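Local coordinates for cell division control protein 45 cdc45 putative (Entamoeba histolytica, PDB 6CC2), which probably takes part in DNA replication as the Cdc45 component of the Cdc45-MCM-GINS replicative helicase, at residues A[262-268]-A[306-311]; A[271-275]-A[404-408]; A[44-49]-A[195-200]. All blocks are in the same frame, centred on the assembly; numbering follows the deposited sequence.

Interaction 1: A[262-268]-A[306-311]; sequences LRHWTLY and AQQSYK. With EDO (1,2-ethanediol), chain K.
Build residues 262-268 as a short 3-10 turn, then an extended link at W265 and T266 (phi/psi -143/-144 and -126/155), then the first turn of helix 267-273. Irregular 306-311, leaving helix 303-306, runs antiparallel to it, with CA atoms 4.7 Å apart at T266 and S309 and 5.1 Å at Y268 and A306. Two backbone hydrogen bonds fix the pairing: Y310 N to W265 O and Y268 N to A306 O, both 2.9 Å. A water takes S309 OG (2.8 Å) and donates to R263 O (2.7 Å) and W265 O (2.9 Å).

Y310 (chi1 t, chi2 79°) points across. L262, in tp, sits squarely on one ring face, its CG 3.8 Å from the ring centroid in a CH-pi contact, while L267 CB meets the ring edge 4.3 Å from Y310 CD1; F321 of helix 315-331 touches all three. Y268 (t, chi2 88°) offers a ring face to Q307, in mt, whose CG lies 4.1 Å from the centroid; the Y268 hydroxyl bonds D293. K311 (m, then trans throughout) stretches along the turn, CE 3.3 Å from R263 O, and NZ bonds S351. R263 bends away in mtm to D256, D356 and S351.

T266 takes p, so OG1 caps D269 N and CG2 rests 3.3 Å from Q308 O. L267 N donates a hydrogen bond to a water (2.8 Å) that donates to Q308 O (2.7 Å). Side chain, water and A306 carbonyl thus serve the first-turn NH groups of an N-capped helix.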
loop_
_atom_site.group_PDB
_atom_site.type_symbol
_atom_site.label_atom_id
_atom_site.label_comp_id
_atom_site.label_asym_id
_atom_site.label_seq_id
_atom_site.Cartn_x
_atom_site.Cartn_y
_atom_site.Cartn_z
ATOM N N LEU A 262 12.127 -8.170 -9.902
ATOM C CA LEU A 262 13.227 -8.964 -10.440
ATOM C C LEU A 262 13.475 -8.692 -11.926
ATOM O O LEU A 262 14.609 -8.455 -12.336
ATOM C CB LEU A 262 12.935 -10.442 -10.202
ATOM C CG LEU A 262 13.949 -11.473 -10.736
ATOM C CD1 LEU A 262 15.295 -11.270 -10.074
ATOM C CD2 LEU A 262 13.453 -12.898 -10.547
ATOM N N ARG A 263 12.438 -8.767 -12.759
ATOM C CA ARG A 263 12.626 -8.588 -14.188
ATOM C C ARG A 263 13.134 -7.201 -14.537
ATOM O O ARG A 263 13.702 -7.014 -15.610
ATOM C CB ARG A 263 11.319 -8.882 -14.927
ATOM C CG ARG A 263 10.992 -10.360 -15.046
ATOM C CD ARG A 263 9.653 -10.590 -15.780
ATOM N NE ARG A 263 8.561 -10.010 -14.994
ATOM C CZ ARG A 263 8.008 -10.605 -13.945
ATOM N NH1 ARG A 263 8.390 -11.815 -13.562
ATOM N NH2 ARG A 263 7.052 -9.983 -13.276
ATOM N N HIS A 264 12.968 -6.231 -13.643
ATOM C CA HIS A 264 13.345 -4.840 -13.888
ATOM C C HIS A 264 14.544 -4.427 -13.047
ATOM O O HIS A 264 14.830 -3.232 -12.881
ATOM C CB HIS A 264 12.119 -3.969 -13.622
ATOM C CG HIS A 264 10.893 -4.541 -14.250
ATOM N ND1 HIS A 264 10.699 -4.555 -15.617
ATOM C CD2 HIS A 264 9.846 -5.212 -13.716
ATOM C CE1 HIS A 264 9.565 -5.187 -15.883
ATOM N NE2 HIS A 264 9.050 -5.617 -14.751
ATOM N N TRP A 265 15.273 -5.401 -12.538
ATOM C CA TRP A 265 16.378 -5.151 -11.619
ATOM C C TRP A 265 17.467 -6.164 -11.936
ATOM O O TRP A 265 17.697 -6.493 -13.113
ATOM C CB TRP A 265 15.884 -5.263 -10.181
ATOM C CG TRP A 265 16.626 -4.494 -9.157
ATOM C CD1 TRP A 265 17.802 -3.844 -9.294
ATOM C CD2 TRP A 265 16.184 -4.252 -7.807
ATOM N NE1 TRP A 265 18.145 -3.218 -8.108
ATOM C CE2 TRP A 265 17.169 -3.470 -7.180
ATOM C CE3 TRP A 265 15.061 -4.636 -7.081
ATOM C CZ2 TRP A 265 17.059 -3.052 -5.860
ATOM C CZ3 TRP A 265 14.960 -4.224 -5.773
ATOM C CH2 TRP A 265 15.949 -3.437 -5.179
ATOM N N THR A 266 18.164 -6.628 -10.896
ATOM C CA THR A 266 19.173 -7.678 -10.987
ATOM C C THR A 266 18.811 -8.771 -9.991
ATOM O O THR A 266 18.155 -8.510 -8.983
ATOM C CB THR A 266 20.586 -7.194 -10.678
ATOM O OG1 THR A 266 20.704 -6.874 -9.275
ATOM C CG2 THR A 266 20.971 -5.960 -11.509
ATOM N N LEU A 267 19.259 -10.001 -10.262
ATOM C CA LEU A 267 19.019 -11.081 -9.306
ATOM C C LEU A 267 19.597 -10.729 -7.946
ATOM O O LEU A 267 18.941 -10.896 -6.912
ATOM C CB LEU A 267 19.628 -12.376 -9.823
ATOM C CG LEU A 267 19.680 -13.522 -8.803
ATOM C CD1 LEU A 267 18.297 -13.866 -8.295
ATOM C CD2 LEU A 267 20.373 -14.750 -9.418
ATOM N N TYR A 268 20.831 -10.222 -7.936
ATOM C CA TYR A 268 21.541 -9.945 -6.697
ATOM C C TYR A 268 20.765 -8.982 -5.819
ATOM O O TYR A 268 20.527 -9.256 -4.640
ATOM C CB TYR A 268 22.917 -9.378 -7.041
ATOM C CG TYR A 268 23.865 -9.208 -5.886
ATOM C CD1 TYR A 268 24.705 -10.242 -5.489
ATOM C CD2 TYR A 268 23.937 -8.009 -5.214
ATOM C CE1 TYR A 268 25.592 -10.092 -4.448
ATOM C CE2 TYR A 268 24.826 -7.843 -4.150
ATOM C CZ TYR A 268 25.644 -8.889 -3.775
ATOM O OH TYR A 268 26.516 -8.736 -2.731
ATOM N N ALA A 306 25.020 -12.494 -11.606
ATOM C CA ALA A 306 23.958 -12.147 -10.673
ATOM C C ALA A 306 23.749 -10.640 -10.595
ATOM O O ALA A 306 22.653 -10.182 -10.250
ATOM C CB ALA A 306 24.273 -12.686 -9.275
ATOM N N GLN A 307 24.784 -9.862 -10.895
ATOM C CA GLN A 307 24.729 -8.412 -10.721
ATOM C C GLN A 307 24.498 -7.643 -12.022
ATOM O O GLN A 307 24.441 -6.409 -11.994
ATOM C CB GLN A 307 26.016 -7.925 -10.057
ATOM C CG GLN A 307 26.150 -8.384 -8.619
ATOM C CD GLN A 307 27.423 -7.883 -7.968
ATOM O OE1 GLN A 307 28.376 -7.553 -8.651
ATOM N NE2 GLN A 307 27.429 -7.828 -6.643
ATOM N N GLN A 308 24.343 -8.324 -13.141
ATOM C CA GLN A 308 23.873 -7.625 -14.330
ATOM C C GLN A 308 22.353 -7.669 -14.386
ATOM O O GLN A 308 21.690 -8.363 -13.607
ATOM C CB GLN A 308 24.478 -8.212 -15.590
ATOM C CG GLN A 308 23.992 -9.594 -15.944
ATOM C CD GLN A 308 24.671 -10.105 -17.206
ATOM O OE1 GLN A 308 25.744 -10.700 -17.149
ATOM N NE2 GLN A 308 24.050 -9.848 -18.356
ATOM N N SER A 309 21.783 -6.870 -15.294
ATOM C CA SER A 309 20.334 -6.838 -15.459
ATOM C C SER A 309 19.790 -8.254 -15.649
ATOM O O SER A 309 20.350 -9.054 -16.399
ATOM C CB SER A 309 19.981 -5.965 -16.668
ATOM O OG SER A 309 18.716 -6.312 -17.193
ATOM N N TYR A 310 18.715 -8.570 -14.927
ATOM C CA TYR A 310 18.116 -9.897 -15.034
ATOM C C TYR A 310 17.696 -10.201 -16.461
ATOM O O TYR A 310 17.776 -11.357 -16.908
ATOM C CB TYR A 310 16.932 -9.985 -14.084
ATOM C CG TYR A 310 16.327 -11.373 -13.972
ATOM C CD1 TYR A 310 16.931 -12.343 -13.185
ATOM C CD2 TYR A 310 15.168 -11.701 -14.633
ATOM C CE1 TYR A 310 16.380 -13.595 -13.065
ATOM C CE2 TYR A 310 14.603 -12.951 -14.514
ATOM C CZ TYR A 310 15.233 -13.896 -13.737
ATOM O OH TYR A 310 14.682 -15.158 -13.624
ATOM N N LYS A 311 17.277 -9.179 -17.213
ATOM C CA LYS A 311 16.856 -9.425 -18.588
ATOM C C LYS A 311 18.007 -9.899 -19.469
ATOM O O LYS A 311 17.775 -10.611 -20.447
ATOM C CB LYS A 311 16.217 -8.175 -19.181
ATOM C CG LYS A 311 14.800 -7.954 -18.661
ATOM C CD LYS A 311 14.118 -6.743 -19.288
ATOM C CE LYS A 311 12.688 -6.610 -18.756
ATOM N NZ LYS A 311 11.980 -5.436 -19.340
HETATM C C1 EDO K . 10.981 -15.371 -12.678
HETATM O O1 EDO K . 10.974 -16.512 -13.543
HETATM C C2 EDO K . 11.117 -14.104 -13.516
HETATM O O2 EDO K . 10.082 -14.063 -14.506
HETATM O O HOH W 1 16.357 -6.390 -15.646
HETATM O O HOH W 2 12.596 -3.276 -17.239
HETATM O O HOH W 3 20.444 -10.629 -12.721
#

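Interaction 2: A[271-275]-A[404-408]; sequences LFHTR and NKNLV
Near the end of helix 267-273, T274 (phi/psi -83/109) takes the N-cap position of helix 275-281, and this junction sits against one face of helix 393-417, the closest CA atoms being those of H273 and N404 at 6.8 Å. N404 comes first. Its side chain (chi1 -84°) presents OD1 to R275, whose extended mtt chain brings NH2 to 2.9 Å from N404 OD1 in a hydrogen bond; NH1 of the same guanidinium bridges to E456. A water closes the corner, donating to N404 OD1 (2.7 Å) and H273 O (2.7 Å) and accepting from R275 NE (2.9 Å). The N404 carbonyl takes V408 N (2.9 Å) in the helix, and its O also lies 3.4 Å from H273 CD2, at the imidazole edge. The helix being packed against leads directly into strand 419-423 of the C-terminal mixed sheet, so this helix-end-on-helix contact joins the helical middle of the chain to its C-terminal part. At K405, CA is 3.6 Å from H273 NE2 and the amine leads away, while a second water, 2.8 Å from both K405 O and H273 NE2, links the two; H273 (chi1 m) keeps ND1 on D269 O. L407 also points toward 271-275 but stops short of contact, its side chain touching F441 and Q449. One turn on from N404, V408 (t) spreads its methyls: CG2 is 3.5 Å from H273 CD2, and CG1 3.8 Å from CE2 of F272 (chi1 t).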
loop_
_atom_site.group_PDB
_atom_site.type_symbol
_atom_site.label_atom_id
_atom_site.label_comp_id
_atom_site.label_asym_id
_atom_site.label_seq_id
_atom_site.Cartn_x
_atom_site.Cartn_y
_atom_site.Cartn_z
ATOM N N LEU A 271 16.885 -10.037 -4.885
ATOM C CA LEU A 271 16.838 -11.004 -3.794
ATOM C C LEU A 271 17.171 -10.361 -2.458
ATOM O O LEU A 271 16.494 -10.608 -1.458
ATOM C CB LEU A 271 17.800 -12.161 -4.081
ATOM C CG LEU A 271 17.887 -13.265 -3.041
ATOM C CD1 LEU A 271 16.542 -13.890 -2.768
ATOM C CD2 LEU A 271 18.888 -14.321 -3.506
ATOM N N PHE A 272 18.193 -9.509 -2.428
ATOM C CA PHE A 272 18.622 -8.908 -1.162
ATOM C C PHE A 272 17.569 -7.964 -0.595
ATOM O O PHE A 272 17.504 -7.785 0.622
ATOM C CB PHE A 272 19.945 -8.168 -1.364
ATOM C CG PHE A 272 20.634 -7.785 -0.068
ATOM C CD1 PHE A 272 21.399 -8.703 0.617
ATOM C CD2 PHE A 272 20.492 -6.517 0.442
ATOM C CE1 PHE A 272 22.023 -8.359 1.792
ATOM C CE2 PHE A 272 21.117 -6.159 1.637
ATOM C CZ PHE A 272 21.879 -7.088 2.303
ATOM N N HIS A 273 16.736 -7.366 -1.431
ATOM C CA HIS A 273 15.760 -6.371 -0.988
ATOM C C HIS A 273 14.333 -6.896 -0.883
ATOM O O HIS A 273 13.423 -6.119 -0.575
ATOM C CB HIS A 273 15.814 -5.165 -1.917
ATOM C CG HIS A 273 17.106 -4.418 -1.823
ATOM N ND1 HIS A 273 18.237 -4.794 -2.524
ATOM C CD2 HIS A 273 17.467 -3.336 -1.082
ATOM C CE1 HIS A 273 19.230 -3.973 -2.224
ATOM N NE2 HIS A 273 18.794 -3.089 -1.348
ATOM N N THR A 274 14.108 -8.179 -1.127
ATOM C CA THR A 274 12.796 -8.791 -0.917
ATOM C C THR A 274 12.698 -9.160 0.569
ATOM O O THR A 274 13.360 -10.078 1.046
ATOM C CB THR A 274 12.608 -9.998 -1.822
ATOM O OG1 THR A 274 12.725 -9.572 -3.203
ATOM C CG2 THR A 274 11.240 -10.622 -1.608
ATOM N N ARG A 275 11.862 -8.415 1.301
ATOM C CA ARG A 275 11.991 -8.356 2.739
ATOM C C ARG A 275 11.740 -9.692 3.415
ATOM O O ARG A 275 12.464 -10.056 4.348
ATOM C CB ARG A 275 11.056 -7.278 3.297
ATOM C CG ARG A 275 11.403 -5.929 2.734
ATOM C CD ARG A 275 10.518 -4.808 3.245
ATOM N NE ARG A 275 10.804 -3.590 2.497
ATOM C CZ ARG A 275 10.162 -2.435 2.660
ATOM N NH1 ARG A 275 9.184 -2.332 3.559
ATOM N NH2 ARG A 275 10.488 -1.391 1.908
ATOM N N ASN A 404 14.306 1.536 -1.875
ATOM C CA ASN A 404 14.588 0.312 -1.147
ATOM C C ASN A 404 16.085 0.123 -0.907
ATOM O O ASN A 404 16.479 -0.362 0.157
ATOM C CB ASN A 404 13.969 -0.880 -1.881
ATOM C CG ASN A 404 12.502 -1.061 -1.526
ATOM O OD1 ASN A 404 12.173 -1.637 -0.489
ATOM N ND2 ASN A 404 11.623 -0.534 -2.349
ATOM N N LYS A 405 16.950 0.535 -1.847
ATOM C CA LYS A 405 18.384 0.438 -1.594
ATOM C C LYS A 405 18.790 1.328 -0.423
ATOM O O LYS A 405 19.599 0.928 0.417
ATOM C CB LYS A 405 19.160 0.803 -2.854
ATOM C CG LYS A 405 19.052 -0.291 -3.925
ATOM C CD LYS A 405 19.595 0.157 -5.276
ATOM C CE LYS A 405 21.087 0.197 -5.301
ATOM N NZ LYS A 405 21.579 0.398 -6.697
ATOM N N ASN A 406 18.228 2.536 -0.356
ATOM C CA ASN A 406 18.558 3.454 0.727
ATOM C C ASN A 406 18.007 2.959 2.062
ATOM O O ASN A 406 18.706 3.008 3.089
ATOM C CB ASN A 406 18.008 4.843 0.405
ATOM C CG ASN A 406 18.391 5.870 1.438
ATOM O OD1 ASN A 406 19.430 5.757 2.088
ATOM N ND2 ASN A 406 17.547 6.884 1.601
ATOM N N LEU A 407 16.758 2.498 2.068
ATOM C CA LEU A 407 16.112 2.092 3.317
ATOM C C LEU A 407 16.751 0.834 3.895
ATOM O O LEU A 407 17.027 0.768 5.100
ATOM C CB LEU A 407 14.624 1.876 3.080
ATOM C CG LEU A 407 13.845 3.139 2.765
ATOM C CD1 LEU A 407 12.456 2.784 2.252
ATOM C CD2 LEU A 407 13.768 4.024 4.013
ATOM N N VAL A 408 16.991 -0.180 3.054
ATOM C CA VAL A 408 17.587 -1.426 3.541
ATOM C C VAL A 408 18.979 -1.164 4.096
ATOM O O VAL A 408 19.333 -1.626 5.192
ATOM C CB VAL A 408 17.604 -2.485 2.423
ATOM C CG1 VAL A 408 18.529 -3.661 2.816
ATOM C CG2 VAL A 408 16.221 -2.973 2.147
HETATM O O HOH W 4 13.125 -3.774 0.804
HETATM O O HOH W 5 20.733 -1.573 -0.041
#

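Interaction 3: A[44-49]-A[195-200]; sequences MMFEKD and KVENDM. With EDO (1,2-ethanediol), chain J; EDO (1,2-ethanediol), chain B.
The crossover helix of a beta-alpha-beta unit, 33-48, joins neighbouring parallel strands 24-29 and 53-57 of the N-terminal alpha/beta domain, which in Cdc45 is related to the DHH phosphoesterases. Its last turn meets 195-200, the loop leading into helix 199-213, with CA atoms 6.8 Å apart at M45 and K195 and 8.7 Å at M44 and E197. Two salt bridges span the gap, both weak as hydrogen bonds: K48 NZ to E197 OE2 at 3.1 Å, and K195 NZ to D49 OD2 at 2.7 Å, though the place of D49 OD2 is less certain. That carboxylate is also bonded by Y12, and R16 brings a like charge near K195. M44 O has two donors, K48 N (3.2 Å) and a water at 2.6 Å, which also donates to E197 OE1 (3.3 Å). E197 O takes M200 N (2.8 Å), and D199 is paired with K344. Beneath the charges, three selenomethionines pack. M44 (mtp) and M200 (mtt) overlap, M44 CE 4.0 Å from M200 CG; M200 CE is 4.0 Å from M45 CG; and M45 places its SE 4.0 Å from K195 CD.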
loop_
_atom_site.group_PDB
_atom_site.type_symbol
_atom_site.label_atom_id
_atom_site.label_comp_id
_atom_site.label_asym_id
_atom_site.label_seq_id
_atom_site.Cartn_x
_atom_site.Cartn_y
_atom_site.Cartn_z
HETATM N N MSE A 44 -14.003 5.211 -15.309
HETATM C CA MSE A 44 -14.200 4.722 -16.667
HETATM C C MSE A 44 -15.683 4.611 -17.012
HETATM O O MSE A 44 -16.098 4.962 -18.114
HETATM C CB MSE A 44 -13.526 3.363 -16.855
HETATM C CG MSE A 44 -12.025 3.437 -16.763
HETATM SE SE MSE A 44 -11.242 1.682 -16.489
HETATM C CE MSE A 44 -11.489 0.937 -18.295
HETATM N N MSE A 45 -16.463 4.084 -16.071
HETATM C CA MSE A 45 -17.911 3.998 -16.234
HETATM C C MSE A 45 -18.508 5.393 -16.311
HETATM O O MSE A 45 -19.310 5.678 -17.189
HETATM C CB MSE A 45 -18.527 3.224 -15.071
HETATM C CG MSE A 45 -18.192 1.743 -15.084
HETATM SE SE MSE A 45 -19.195 0.812 -13.712
HETATM C CE MSE A 45 -17.894 0.972 -12.264
ATOM N N PHE A 46 -18.116 6.256 -15.369
ATOM C CA PHE A 46 -18.651 7.616 -15.349
ATOM C C PHE A 46 -18.351 8.357 -16.643
ATOM O O PHE A 46 -19.236 9.035 -17.192
ATOM C CB PHE A 46 -18.074 8.390 -14.164
ATOM C CG PHE A 46 -18.452 7.850 -12.817
ATOM C CD1 PHE A 46 -19.477 6.928 -12.668
ATOM C CD2 PHE A 46 -17.758 8.261 -11.683
ATOM C CE1 PHE A 46 -19.811 6.442 -11.422
ATOM C CE2 PHE A 46 -18.104 7.779 -10.440
ATOM C CZ PHE A 46 -19.145 6.883 -10.318
ATOM N N GLU A 47 -17.123 8.242 -17.153
ATOM C CA GLU A 47 -16.773 8.882 -18.416
ATOM C C GLU A 47 -17.689 8.418 -19.541
ATOM O O GLU A 47 -18.222 9.231 -20.309
ATOM C CB GLU A 47 -15.320 8.586 -18.779
ATOM C CG GLU A 47 -14.279 9.290 -17.933
ATOM C CD GLU A 47 -12.873 8.783 -18.219
ATOM O OE1 GLU A 47 -12.632 8.283 -19.339
ATOM O OE2 GLU A 47 -12.011 8.874 -17.320
ATOM N N LYS A 48 -17.888 7.104 -19.654
ATOM C CA LYS A 48 -18.694 6.566 -20.745
ATOM C C LYS A 48 -20.130 7.061 -20.677
ATOM O O LYS A 48 -20.784 7.198 -21.711
ATOM C CB LYS A 48 -18.646 5.036 -20.711
ATOM C CG LYS A 48 -18.847 4.375 -22.059
ATOM C CD LYS A 48 -17.762 3.341 -22.332
ATOM C CE LYS A 48 -16.422 4.004 -22.616
ATOM N NZ LYS A 48 -15.325 3.006 -22.750
ATOM N N ASP A 49 -20.629 7.370 -19.483
ATOM C CA ASP A 49 -21.999 7.825 -19.294
ATOM C C ASP A 49 -22.117 9.344 -19.152
ATOM O O ASP A 49 -23.213 9.852 -18.895
ATOM C CB ASP A 49 -22.613 7.145 -18.072
ATOM C CG ASP A 49 -22.921 5.684 -18.307
ATOM O OD1 ASP A 49 -23.609 5.381 -19.311
ATOM O OD2 ASP A 49 -22.478 4.846 -17.482
ATOM N N LYS A 195 -21.137 -3.219 -17.840
ATOM C CA LYS A 195 -20.277 -2.108 -18.239
ATOM C C LYS A 195 -18.808 -2.484 -18.172
ATOM O O LYS A 195 -17.940 -1.599 -18.185
ATOM C CB LYS A 195 -20.545 -0.881 -17.352
ATOM C CG LYS A 195 -22.022 -0.467 -17.312
ATOM C CD LYS A 195 -22.245 0.661 -16.303
ATOM C CE LYS A 195 -22.139 2.023 -16.945
ATOM N NZ LYS A 195 -23.304 2.297 -17.842
ATOM N N VAL A 196 -18.491 -3.769 -18.061
ATOM C CA VAL A 196 -17.107 -4.160 -17.882
ATOM C C VAL A 196 -16.327 -3.938 -19.171
ATOM O O VAL A 196 -16.810 -4.234 -20.278
ATOM C CB VAL A 196 -17.019 -5.615 -17.389
ATOM C CG1 VAL A 196 -17.615 -6.577 -18.359
ATOM C CG2 VAL A 196 -15.557 -5.978 -17.109
ATOM N N GLU A 197 -15.147 -3.342 -19.030
ATOM C CA GLU A 197 -14.125 -3.301 -20.065
ATOM C C GLU A 197 -12.957 -4.164 -19.602
ATOM O O GLU A 197 -12.573 -4.132 -18.431
ATOM C CB GLU A 197 -13.661 -1.867 -20.311
ATOM C CG GLU A 197 -14.787 -0.934 -20.735
ATOM C CD GLU A 197 -14.383 0.523 -20.685
ATOM O OE1 GLU A 197 -15.021 1.290 -19.934
ATOM O OE2 GLU A 197 -13.429 0.901 -21.393
ATOM N N ASN A 198 -12.399 -4.964 -20.506
ATOM C CA ASN A 198 -11.478 -5.996 -20.038
ATOM C C ASN A 198 -10.203 -5.413 -19.412
ATOM O O ASN A 198 -9.605 -6.070 -18.576
ATOM C CB ASN A 198 -11.155 -6.966 -21.155
ATOM C CG ASN A 198 -12.315 -7.897 -21.451
ATOM O OD1 ASN A 198 -13.425 -7.690 -20.950
ATOM N ND2 ASN A 198 -12.083 -8.901 -22.270
ATOM N N ASP A 199 -9.842 -4.159 -19.742
ATOM C CA ASP A 199 -8.715 -3.517 -19.062
ATOM C C ASP A 199 -8.940 -3.418 -17.553
ATOM O O ASP A 199 -7.978 -3.316 -16.779
ATOM C CB ASP A 199 -8.494 -2.114 -19.629
ATOM C CG ASP A 199 -7.503 -2.088 -20.769
ATOM O OD1 ASP A 199 -6.705 -3.040 -20.897
ATOM O OD2 ASP A 199 -7.513 -1.103 -21.529
HETATM N N MSE A 200 -10.199 -3.386 -17.113
HETATM C CA MSE A 200 -10.488 -3.303 -15.684
HETATM C C MSE A 200 -9.865 -4.468 -14.900
HETATM O O MSE A 200 -9.586 -4.345 -13.706
HETATM C CB MSE A 200 -11.986 -3.275 -15.458
HETATM C CG MSE A 200 -12.656 -2.019 -15.947
HETATM SE SE MSE A 200 -14.569 -2.135 -15.762
HETATM C CE MSE A 200 -14.972 -0.324 -16.285
HETATM C C1 EDO J . -10.204 11.357 -14.204
HETATM O O1 EDO J . -11.137 11.809 -13.213
HETATM C C2 EDO J . -10.901 10.376 -15.134
HETATM O O2 EDO J . -12.075 10.988 -15.687
HETATM C C1 EDO B . -7.359 -10.604 -22.370
HETATM O O1 EDO B . -7.343 -11.717 -21.719
HETATM C C2 EDO B . -8.793 -10.072 -22.392
HETATM O O2 EDO B . -8.838 -9.020 -23.326
HETATM O O HOH W 6 -14.587 4.525 -20.150
#

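Interactions 1 and 2 work at the two ends of helix 267-273: the first serves its start, the second its finish. They touch directly, since W265 turns from the loop pairing in interaction 1 to pack on H273 and K405, so the two make one continuous patch with centres 14 Å apart. Interaction 3 stands alone, its centre 36 Å from that of interaction 1 and 37 Å from that of interaction 2, on the other side of the chain's centre from the latter. Each is only partly buried. Backbone pairing and aromatic faces dominate interaction 1, an arginine-asparagine hydrogen bond, imidazole contacts and bridging waters interaction 2, whereas lysine-carboxylate salt bridges over selenomethionines mark interaction 3.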